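Local coordinates for protein flavodoxin (Lactobacillus reuteri, PDB 5VEG) that binds flavin mononucleotide and probably serves as a low-potential electron donor to redox enzymes, in association with a bacterial microcompartment for 1,2-propanediol utilization, at residues 48-51 and 52-56; 97-100 and 101-105; 134-137 and 138-142; 160-163 and 164-168. All blocks are in the same frame, centred on the assembly; numbering follows the deposited sequence.

Interaction 1 (48-51 and 52-56); sequences ANIV and CDSLT
Ser54 turns its hydroxyl back along the helix toward Ile50: with OG beside its own backbone N (chi1 -48°), the oxygen comes within 2.9 Å of Ile50 O and donates a hydrogen bond to it. The same carbonyl also accepts the backbone N-H of Ser54, at 3.0 Å from Ser54 N to Ile50 O. The two donors approach from opposite faces of the carbonyl plane, the hydroxyl tilted 32° out of it, so one oxygen is gripped twice by a single residue. With an alanine in place of Ser54, Ile50 O is likely to keep the amide alone, and a small gap would probably open beside Asn166, where the buried hydroxyl now sits. Thr56, two residues further on, repeats the pattern, its OG1 lying 2.9 Å from Cys52 O, which the Thr56 amide also bonds.

On the inner side of the helix, Val51 and Leu55 lie side by side and point the same way. Val51 holds CG1 opposite its backbone N (chi1 175°), which sets that methyl 3.8 Å from CD1 of Leu55. The main-chain bonds are of the ordinary i to i+4 kind; Leu55 N, for instance, reaches Val51 O at 2.9 Å.

Ala48, Cys52 and Leu55 press on strands 31-38 and 60-66, through Val35 and Val62 among others. Ile50 and Ser54 face helix 159-176, which Leu55 also reaches. Helix 43-56 is the crossover of the beta-alpha-beta unit that joins strands 31-38 and 60-66 in the parallel, five-stranded flavodoxin fold.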
loop_
_atom_site.group_PDB
_atom_site.type_symbol
_atom_site.label_atom_id
_atom_site.label_comp_id
_atom_site.label_asym_id
_atom_site.label_seq_id
_atom_site.Cartn_x
_atom_site.Cartn_y
_atom_site.Cartn_z
ATOM N N ALA A 48 -5.182 -4.949 -2.827
ATOM C CA ALA A 48 -4.519 -4.254 -3.929
ATOM C C ALA A 48 -5.420 -4.181 -5.166
ATOM O O ALA A 48 -5.504 -3.134 -5.820
ATOM C CB ALA A 48 -3.193 -4.951 -4.248
ATOM N N ASN A 49 -6.111 -5.280 -5.492
ATOM C CA ASN A 49 -7.031 -5.280 -6.633
ATOM C C ASN A 49 -8.107 -4.213 -6.484
ATOM O O ASN A 49 -8.436 -3.510 -7.445
ATOM C CB ASN A 49 -7.698 -6.651 -6.786
ATOM C CG ASN A 49 -6.756 -7.744 -7.280
ATOM O OD1 ASN A 49 -5.623 -7.490 -7.705
ATOM N ND2 ASN A 49 -7.236 -8.982 -7.226
ATOM N N ILE A 50 -8.693 -4.097 -5.289
ATOM C CA ILE A 50 -9.728 -3.090 -5.074
ATOM C C ILE A 50 -9.157 -1.691 -5.249
ATOM O O ILE A 50 -9.808 -0.811 -5.819
ATOM C CB ILE A 50 -10.367 -3.271 -3.683
ATOM C CG1 ILE A 50 -11.088 -4.627 -3.617
ATOM C CG2 ILE A 50 -11.308 -2.112 -3.369
ATOM C CD1 ILE A 50 -11.400 -5.126 -2.179
ATOM N N VAL A 51 -7.936 -1.461 -4.760
ATOM C CA VAL A 51 -7.334 -0.135 -4.891
ATOM C C VAL A 51 -7.008 0.160 -6.355
ATOM O O VAL A 51 -7.252 1.268 -6.847
ATOM C CB VAL A 51 -6.091 -0.023 -3.986
ATOM C CG1 VAL A 51 -5.385 1.311 -4.219
ATOM C CG2 VAL A 51 -6.483 -0.185 -2.478
ATOM N N CYS A 52 -6.478 -0.830 -7.079
ATOM C CA CYS A 52 -6.209 -0.650 -8.504
ATOM C C CYS A 52 -7.479 -0.329 -9.276
ATOM O O CYS A 52 -7.475 0.535 -10.161
ATOM C CB CYS A 52 -5.570 -1.901 -9.090
ATOM S SG CYS A 52 -3.950 -2.234 -8.486
ATOM N N ASP A 53 -8.572 -1.027 -8.965
ATOM C CA ASP A 53 -9.847 -0.750 -9.614
ATOM C C ASP A 53 -10.306 0.676 -9.331
ATOM O O ASP A 53 -10.687 1.406 -10.251
ATOM C CB ASP A 53 -10.907 -1.756 -9.154
ATOM C CG ASP A 53 -10.702 -3.143 -9.749
ATOM O OD1 ASP A 53 -9.989 -3.259 -10.775
ATOM O OD2 ASP A 53 -11.256 -4.118 -9.185
ATOM N N SER A 54 -10.288 1.091 -8.057
ATOM C CA SER A 54 -10.753 2.437 -7.720
ATOM C C SER A 54 -9.876 3.513 -8.361
ATOM O O SER A 54 -10.381 4.556 -8.795
ATOM C CB SER A 54 -10.800 2.633 -6.204
ATOM O OG SER A 54 -11.443 1.543 -5.564
ATOM N N LEU A 55 -8.559 3.292 -8.411
ATOM C CA LEU A 55 -7.690 4.259 -9.074
ATOM C C LEU A 55 -7.972 4.302 -10.573
ATOM O O LEU A 55 -8.115 5.386 -11.149
ATOM C CB LEU A 55 -6.220 3.936 -8.789
ATOM C CG LEU A 55 -5.764 4.181 -7.334
ATOM C CD1 LEU A 55 -4.368 3.624 -7.109
ATOM C CD2 LEU A 55 -5.794 5.657 -6.953
ATOM N N THR A 56 -8.094 3.132 -11.213
ATOM C CA THR A 56 -8.432 3.101 -12.633
ATOM C C THR A 56 -9.740 3.838 -12.904
ATOM O O THR A 56 -9.847 4.594 -13.876
ATOM C CB THR A 56 -8.528 1.659 -13.133
ATOM O OG1 THR A 56 -7.248 1.023 -13.034
ATOM C CG2 THR A 56 -8.976 1.633 -14.588
#

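Interaction 2 (97-100 and 101-105); sequences GLDF and YDDLQ. With CD (cadmium ion), chain E; NA (sodium ion), chain F.
Asp99 and Asp103, one helical turn apart, together hold a cadmium ion. Asp99 is bidentate, with OD1 2.5 Å and OD2 2.6 Å from the cadmium, while Asp103 binds it through OD2 at 2.4 Å; a water is a further ligand. The two carboxylate planes stand 83° apart. Asp99 OD2 and Asp103 OD2 are 3.4 Å from each other, and the shared metal probably offsets much of their repulsion. Asp99 OD1 also bridges to a sodium ion, 2.3 Å away. A water bound to the sodium donates hydrogen bonds to Asp102 OD2 and Asp103 OD1, drawing a third acidic side chain into the cluster.

Beneath the metals the backbone is helical, and the bond from Asp103 N to Asp99 O, 2.7 Å, keeps the two ligands one turn apart. Phe100 points to the other side of the helix, where Phe100 CE1 lies 4.1 Å from Leu104 CD1. Its ring also meets Phe75 edge-to-face, and Leu104 continues the packing onto Phe135 and Phe139 of helix 130-141. Tyr101 makes a second edge-to-face pair, with Phe135.

Helix 98-105 therefore has an acidic outer side that carries the metals in this crystal and an apolar inner side. The cadmium site is a carboxylate pair at i and i+4, set on the crossover helix of the beta-alpha-beta unit formed with strands 80-85 and 113-120.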
loop_
_atom_site.group_PDB
_atom_site.type_symbol
_atom_site.label_atom_id
_atom_site.label_comp_id
_atom_site.label_asym_id
_atom_site.label_seq_id
_atom_site.Cartn_x
_atom_site.Cartn_y
_atom_site.Cartn_z
ATOM N N GLY A 97 9.360 -8.981 1.485
ATOM C CA GLY A 97 9.256 -7.543 1.291
ATOM C C GLY A 97 10.283 -6.727 2.055
ATOM O O GLY A 97 10.268 -5.492 1.999
ATOM N N LEU A 98 11.205 -7.394 2.755
ATOM C CA LEU A 98 12.144 -6.663 3.604
ATOM C C LEU A 98 13.099 -5.819 2.776
ATOM O O LEU A 98 13.423 -4.687 3.145
ATOM C CB LEU A 98 12.928 -7.634 4.489
ATOM C CG LEU A 98 12.091 -8.253 5.614
ATOM C CD1 LEU A 98 12.839 -9.456 6.194
ATOM C CD2 LEU A 98 11.801 -7.220 6.687
ATOM N N ASP A 99 13.556 -6.352 1.651
ATOM C CA ASP A 99 14.470 -5.592 0.809
ATOM C C ASP A 99 13.789 -4.364 0.216
ATOM O O ASP A 99 14.312 -3.242 0.301
ATOM C CB ASP A 99 15.009 -6.487 -0.290
ATOM C CG ASP A 99 15.900 -5.731 -1.217
ATOM O OD1 ASP A 99 16.861 -5.126 -0.708
ATOM O OD2 ASP A 99 15.596 -5.702 -2.417
ATOM N N PHE A 100 12.613 -4.565 -0.386
ATOM C CA PHE A 100 11.787 -3.466 -0.876
ATOM C C PHE A 100 11.562 -2.416 0.199
ATOM O O PHE A 100 11.716 -1.215 -0.049
ATOM C CB PHE A 100 10.451 -4.033 -1.371
ATOM C CG PHE A 100 9.574 -3.038 -2.101
ATOM C CD1 PHE A 100 8.810 -2.108 -1.400
ATOM C CD2 PHE A 100 9.457 -3.088 -3.479
ATOM C CE1 PHE A 100 7.980 -1.224 -2.069
ATOM C CE2 PHE A 100 8.619 -2.218 -4.149
ATOM C CZ PHE A 100 7.884 -1.287 -3.446
ATOM N N TYR A 101 11.161 -2.857 1.398
ATOM C CA TYR A 101 10.946 -1.945 2.520
ATOM C C TYR A 101 12.199 -1.127 2.820
ATOM O O TYR A 101 12.135 0.099 2.960
ATOM C CB TYR A 101 10.510 -2.753 3.747
ATOM C CG TYR A 101 10.542 -2.029 5.079
ATOM C CD1 TYR A 101 9.569 -1.085 5.407
ATOM C CD2 TYR A 101 11.506 -2.336 6.036
ATOM C CE1 TYR A 101 9.574 -0.450 6.642
ATOM C CE2 TYR A 101 11.524 -1.704 7.273
ATOM C CZ TYR A 101 10.553 -0.767 7.576
ATOM O OH TYR A 101 10.575 -0.135 8.804
ATOM N N ASP A 102 13.353 -1.796 2.933
ATOM C CA ASP A 102 14.607 -1.094 3.202
ATOM C C ASP A 102 14.974 -0.148 2.059
ATOM O O ASP A 102 15.337 1.015 2.293
ATOM C CB ASP A 102 15.719 -2.115 3.456
ATOM C CG ASP A 102 17.063 -1.465 3.765
ATOM O OD1 ASP A 102 17.146 -0.658 4.717
ATOM O OD2 ASP A 102 18.046 -1.770 3.054
ATOM N N ASP A 103 14.854 -0.613 0.811
ATOM C CA ASP A 103 15.165 0.253 -0.326
ATOM C C ASP A 103 14.258 1.475 -0.378
ATOM O O ASP A 103 14.687 2.550 -0.810
ATOM C CB ASP A 103 15.042 -0.522 -1.630
ATOM C CG ASP A 103 16.101 -1.588 -1.779
ATOM O OD1 ASP A 103 17.023 -1.686 -0.932
ATOM O OD2 ASP A 103 15.992 -2.326 -2.762
ATOM N N LEU A 104 13.002 1.323 0.042
ATOM C CA LEU A 104 12.062 2.438 0.038
ATOM C C LEU A 104 12.582 3.600 0.877
ATOM O O LEU A 104 12.595 4.755 0.427
ATOM C CB LEU A 104 10.713 1.957 0.566
ATOM C CG LEU A 104 9.411 2.618 0.149
ATOM C CD1 LEU A 104 9.276 2.616 -1.366
ATOM C CD2 LEU A 104 8.250 1.844 0.821
ATOM N N GLN A 105 13.037 3.302 2.095
ATOM C CA GLN A 105 13.546 4.329 3.001
ATOM C C GLN A 105 14.840 4.963 2.529
ATOM O O GLN A 105 15.177 6.055 2.992
ATOM C CB GLN A 105 13.792 3.753 4.386
ATOM C CG GLN A 105 12.801 2.745 4.823
ATOM C CD GLN A 105 13.280 1.979 6.034
ATOM O OE1 GLN A 105 13.056 0.776 6.143
ATOM N NE2 GLN A 105 13.943 2.669 6.950
HETATM CD CD CD E . 17.558 -4.145 -2.952
HETATM NA NA NA F . 18.927 -5.186 0.381
HETATM O O HOH W 1 18.225 -3.093 0.765
HETATM O O HOH W 2 16.632 -4.150 -5.331
#

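Interaction 3 (134-137 and 138-142); sequences HFDD and AFKKA
Lys140 swings its ammonium group back over the preceding turn to meet Asp136 and Asp137, making a salt-bridge network on helix 130-141, the crossover of a beta-alpha-beta unit in the flavodoxin fold. The stronger arm is the i to i+4 pair, in which NZ of Lys140 donates to OD1 of Asp136 at 2.8 Å. The lysine comes to this oxygen on its anti side, 26° out of the carboxylate plane. The arm to Asp137 is weak, with OD1 3.4 Å from Lys140 NZ.

The aspartates are turned differently. Asp136 has CG opposite its backbone N (chi1 -163°), whereas Asp137 keeps CG beside its own N, and so the two carboxylates reach the same ammonium from separate directions. The lysine chain runs nearly extended until a bend about its last torsion (chi4 90°) brings NZ between them. Asp136 is buried, and its OD1 is shared with the hydroxyl of Tyr114 on strand 113-120. An asparagine in its place would probably weaken the hold on Lys140, leaving the ammonium with the long Asp137 contact as its main charged mate in the network.

Another side of the helix is apolar and faces the sheet and helix 98-105. Phe135 packs on Val116 of strand 113-120, while Phe139 stacks on Tyr114 and touches Leu81 and Val83 of strand 80-85. Phe139 N bonds Phe135 O at 2.9 Å, and the Phe139 ring leans obliquely over the same carbonyl, its CD2 3.2 Å from Phe135 O.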
loop_
_atom_site.group_PDB
_atom_site.type_symbol
_atom_site.label_atom_id
_atom_site.label_comp_id
_atom_site.label_asym_id
_atom_site.label_seq_id
_atom_site.Cartn_x
_atom_site.Cartn_y
_atom_site.Cartn_z
ATOM N N HIS A 134 4.589 0.164 9.511
ATOM C CA HIS A 134 5.990 0.211 9.089
ATOM C C HIS A 134 6.137 0.849 7.710
ATOM O O HIS A 134 7.031 1.676 7.495
ATOM C CB HIS A 134 6.597 -1.191 9.094
ATOM C CG HIS A 134 6.911 -1.684 10.467
ATOM N ND1 HIS A 134 6.518 -2.925 10.922
ATOM C CD2 HIS A 134 7.553 -1.087 11.498
ATOM C CE1 HIS A 134 6.927 -3.079 12.168
ATOM N NE2 HIS A 134 7.564 -1.981 12.536
ATOM N N PHE A 135 5.290 0.462 6.752
ATOM C CA PHE A 135 5.443 1.029 5.414
ATOM C C PHE A 135 5.061 2.497 5.381
ATOM O O PHE A 135 5.671 3.279 4.637
ATOM C CB PHE A 135 4.640 0.237 4.386
ATOM C CG PHE A 135 5.411 -0.912 3.797
ATOM C CD1 PHE A 135 6.336 -0.693 2.773
ATOM C CD2 PHE A 135 5.251 -2.197 4.290
ATOM C CE1 PHE A 135 7.059 -1.737 2.238
ATOM C CE2 PHE A 135 5.975 -3.258 3.761
ATOM C CZ PHE A 135 6.882 -3.029 2.733
ATOM N N ASP A 136 4.065 2.892 6.178
ATOM C CA ASP A 136 3.723 4.305 6.264
ATOM C C ASP A 136 4.893 5.112 6.816
ATOM O O ASP A 136 5.237 6.179 6.284
ATOM C CB ASP A 136 2.476 4.502 7.125
ATOM C CG ASP A 136 1.842 5.862 6.906
ATOM O OD1 ASP A 136 2.434 6.852 7.358
ATOM O OD2 ASP A 136 0.777 5.942 6.258
ATOM N N ASP A 137 5.526 4.610 7.877
ATOM C CA ASP A 137 6.749 5.238 8.370
ATOM C C ASP A 137 7.847 5.249 7.305
ATOM O O ASP A 137 8.565 6.242 7.161
ATOM C CB ASP A 137 7.236 4.522 9.632
ATOM C CG ASP A 137 6.404 4.873 10.863
ATOM O OD1 ASP A 137 5.629 5.853 10.817
ATOM O OD2 ASP A 137 6.535 4.172 11.881
ATOM N N ALA A 138 8.015 4.156 6.556
ATOM C CA ALA A 138 9.086 4.147 5.561
ATOM C C ALA A 138 8.861 5.219 4.502
ATOM O O ALA A 138 9.809 5.896 4.072
ATOM C CB ALA A 138 9.209 2.776 4.904
ATOM N N PHE A 139 7.614 5.369 4.047
ATOM C CA PHE A 139 7.313 6.414 3.073
ATOM C C PHE A 139 7.601 7.791 3.654
ATOM O O PHE A 139 8.070 8.691 2.945
ATOM C CB PHE A 139 5.851 6.311 2.627
ATOM C CG PHE A 139 5.613 5.325 1.493
ATOM C CD1 PHE A 139 6.220 5.507 0.254
ATOM C CD2 PHE A 139 4.762 4.233 1.668
ATOM C CE1 PHE A 139 5.983 4.624 -0.789
ATOM C CE2 PHE A 139 4.524 3.348 0.647
ATOM C CZ PHE A 139 5.135 3.538 -0.589
ATOM N N LYS A 140 7.331 7.969 4.950
ATOM C CA LYS A 140 7.606 9.244 5.604
ATOM C C LYS A 140 9.096 9.563 5.590
ATOM O O LYS A 140 9.490 10.679 5.234
ATOM C CB LYS A 140 7.081 9.236 7.042
ATOM C CG LYS A 140 5.569 9.280 7.179
ATOM C CD LYS A 140 5.161 9.773 8.577
ATOM C CE LYS A 140 3.691 9.480 8.892
ATOM N NZ LYS A 140 3.499 8.147 9.559
ATOM N N LYS A 141 9.946 8.600 5.984
ATOM C CA LYS A 141 11.391 8.833 5.934
ATOM C C LYS A 141 11.862 9.107 4.512
ATOM O O LYS A 141 12.816 9.862 4.305
ATOM C CB LYS A 141 12.181 7.639 6.487
ATOM C CG LYS A 141 11.532 6.874 7.606
ATOM C CD LYS A 141 11.862 7.452 8.973
ATOM C CE LYS A 141 10.899 6.916 10.032
ATOM N NZ LYS A 141 9.773 7.879 10.282
ATOM N N ALA A 142 11.229 8.478 3.527
ATOM C CA ALA A 142 11.609 8.699 2.142
ATOM C C ALA A 142 11.206 10.076 1.643
ATOM O O ALA A 142 11.632 10.467 0.550
ATOM C CB ALA A 142 10.985 7.624 1.256
#

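Interaction 4 (160-163 and 164-168); sequences EDIE and RLNKF
Glu163 O and Ile162 O both meet the amide of Asn166, which is shared between them. The bond from Asn166 N to Ile162 O is the main one at 2.9 Å, though bent to 140° at the hydrogen; that from Asn166 N to Glu163 O, 3.1 Å long, is weak. Glu163 O is better served by the amide of Lys167, at 3.0 Å from Lys167 N and nearly straight at 166°. Before these, Arg164 N is satisfied by Glu160 O and Leu165 N by Asp161 O, the latter at 2.8 Å, so each carbonyl from Glu160 to Glu163 is taken by the amide four residues on.

The charged side chains add little across the contact. Glu163 OE1 and Lys167 NZ are opposite in charge but 6.1 Å apart, too far for a salt bridge, and Asp161 instead uses OD2 to accept the backbone N-H of Tyr158, just before the helix.

Leu165 is buried. It reaches inward to Val151 and Ile153 of strand 145-154 and to Val47, Ile50 and Val51 of helix 43-56, so helix 159-176 packs against both strand 145-154, at one edge of the sheet, and the neighbouring helix.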
loop_
_atom_site.group_PDB
_atom_site.type_symbol
_atom_site.label_atom_id
_atom_site.label_comp_id
_atom_site.label_asym_id
_atom_site.label_seq_id
_atom_site.Cartn_x
_atom_site.Cartn_y
_atom_site.Cartn_z
ATOM N N GLU A 160 -17.895 -2.390 3.768
ATOM C CA GLU A 160 -17.329 -1.228 4.448
ATOM C C GLU A 160 -15.865 -1.030 4.071
ATOM O O GLU A 160 -15.442 0.091 3.772
ATOM C CB GLU A 160 -17.476 -1.380 5.966
ATOM C CG GLU A 160 -18.789 -2.027 6.434
ATOM C CD GLU A 160 -18.764 -3.557 6.364
ATOM O OE1 GLU A 160 -19.474 -4.118 5.502
ATOM O OE2 GLU A 160 -18.034 -4.195 7.160
ATOM N N ASP A 161 -15.072 -2.107 4.095
ATOM C CA ASP A 161 -13.673 -2.018 3.673
ATOM C C ASP A 161 -13.551 -1.492 2.249
ATOM O O ASP A 161 -12.656 -0.688 1.943
ATOM C CB ASP A 161 -13.007 -3.387 3.785
ATOM C CG ASP A 161 -13.239 -4.029 5.130
ATOM O OD1 ASP A 161 -13.015 -3.336 6.140
ATOM O OD2 ASP A 161 -13.635 -5.214 5.186
ATOM N N ILE A 162 -14.447 -1.931 1.364
ATOM C CA ILE A 162 -14.410 -1.489 -0.026
ATOM C C ILE A 162 -14.668 0.006 -0.120
ATOM O O ILE A 162 -13.965 0.730 -0.844
ATOM C CB ILE A 162 -15.414 -2.294 -0.866
ATOM C CG1 ILE A 162 -14.962 -3.752 -0.949
ATOM C CG2 ILE A 162 -15.547 -1.682 -2.242
ATOM C CD1 ILE A 162 -16.079 -4.726 -1.254
ATOM N N GLU A 163 -15.660 0.504 0.627
ATOM C CA GLU A 163 -15.902 1.940 0.613
ATOM C C GLU A 163 -14.695 2.691 1.162
ATOM O O GLU A 163 -14.296 3.715 0.609
ATOM C CB GLU A 163 -17.172 2.280 1.394
ATOM C CG GLU A 163 -18.439 2.100 0.553
ATOM C CD GLU A 163 -19.722 1.925 1.367
ATOM O OE1 GLU A 163 -19.716 2.192 2.590
ATOM O OE2 GLU A 163 -20.747 1.512 0.779
ATOM N N ARG A 164 -14.076 2.180 2.231
ATOM C CA ARG A 164 -12.882 2.826 2.780
ATOM C C ARG A 164 -11.731 2.832 1.776
ATOM O O ARG A 164 -11.003 3.824 1.674
ATOM C CB ARG A 164 -12.454 2.141 4.077
ATOM C CG ARG A 164 -13.483 2.284 5.180
ATOM C CD ARG A 164 -12.849 2.365 6.540
ATOM N NE ARG A 164 -13.822 2.695 7.585
ATOM C CZ ARG A 164 -14.047 3.919 8.063
ATOM N NH1 ARG A 164 -13.356 4.962 7.605
ATOM N NH2 ARG A 164 -14.954 4.101 9.027
ATOM N N LEU A 165 -11.548 1.739 1.027
ATOM C CA LEU A 165 -10.503 1.713 0.006
ATOM C C LEU A 165 -10.821 2.635 -1.171
ATOM O O LEU A 165 -9.903 3.087 -1.861
ATOM C CB LEU A 165 -10.279 0.283 -0.485
ATOM C CG LEU A 165 -9.634 -0.666 0.543
ATOM C CD1 LEU A 165 -9.664 -2.101 0.027
ATOM C CD2 LEU A 165 -8.205 -0.248 0.899
ATOM N N ASN A 166 -12.094 2.940 -1.404
ATOM C CA ASN A 166 -12.430 3.917 -2.435
ATOM C C ASN A 166 -12.092 5.332 -1.990
ATOM O O ASN A 166 -11.553 6.119 -2.774
ATOM C CB ASN A 166 -13.910 3.814 -2.792
ATOM C CG ASN A 166 -14.151 2.913 -3.965
ATOM O OD1 ASN A 166 -14.390 1.713 -3.802
ATOM N ND2 ASN A 166 -14.077 3.478 -5.169
ATOM N N LYS A 167 -12.428 5.692 -0.748
ATOM C CA LYS A 167 -12.017 6.999 -0.241
ATOM C C LYS A 167 -10.498 7.121 -0.214
ATOM O O LYS A 167 -9.945 8.176 -0.553
ATOM C CB LYS A 167 -12.610 7.234 1.149
ATOM C CG LYS A 167 -14.136 7.373 1.127
ATOM C CD LYS A 167 -14.769 7.275 2.520
ATOM C CE LYS A 167 -16.235 7.732 2.500
ATOM N NZ LYS A 167 -16.939 7.498 3.794
ATOM N N PHE A 168 -9.816 6.056 0.219
ATOM C CA PHE A 168 -8.364 5.952 0.115
ATOM C C PHE A 168 -7.885 6.349 -1.281
ATOM O O PHE A 168 -7.090 7.281 -1.430
ATOM C CB PHE A 168 -7.975 4.517 0.476
ATOM C CG PHE A 168 -6.502 4.201 0.408
ATOM C CD1 PHE A 168 -5.636 4.601 1.421
ATOM C CD2 PHE A 168 -6.013 3.402 -0.613
ATOM C CE1 PHE A 168 -4.300 4.265 1.382
ATOM C CE2 PHE A 168 -4.663 3.049 -0.668
ATOM C CZ PHE A 168 -3.806 3.472 0.334
#

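Following the chain from the N terminus, the four contacts come strictly in series; none nests in or crosses another, and each closes only a helical turn. Interaction 1 lies on the crossover between strands 31-38 and 60-66, interaction 2 on that between 80-85 and 113-120, and interaction 3 on that between 113-120 and 145-154. Interaction 4 lies on the final helix, after the last strand. They form two touching pairs: 1 with 4, and 2 with 3, the centres about 10 Å apart in each. Interactions 1 and 2 lie on opposite sides of the chain's centre, about 23 Å between centres, so the pairs cover the two faces of the parallel sheet.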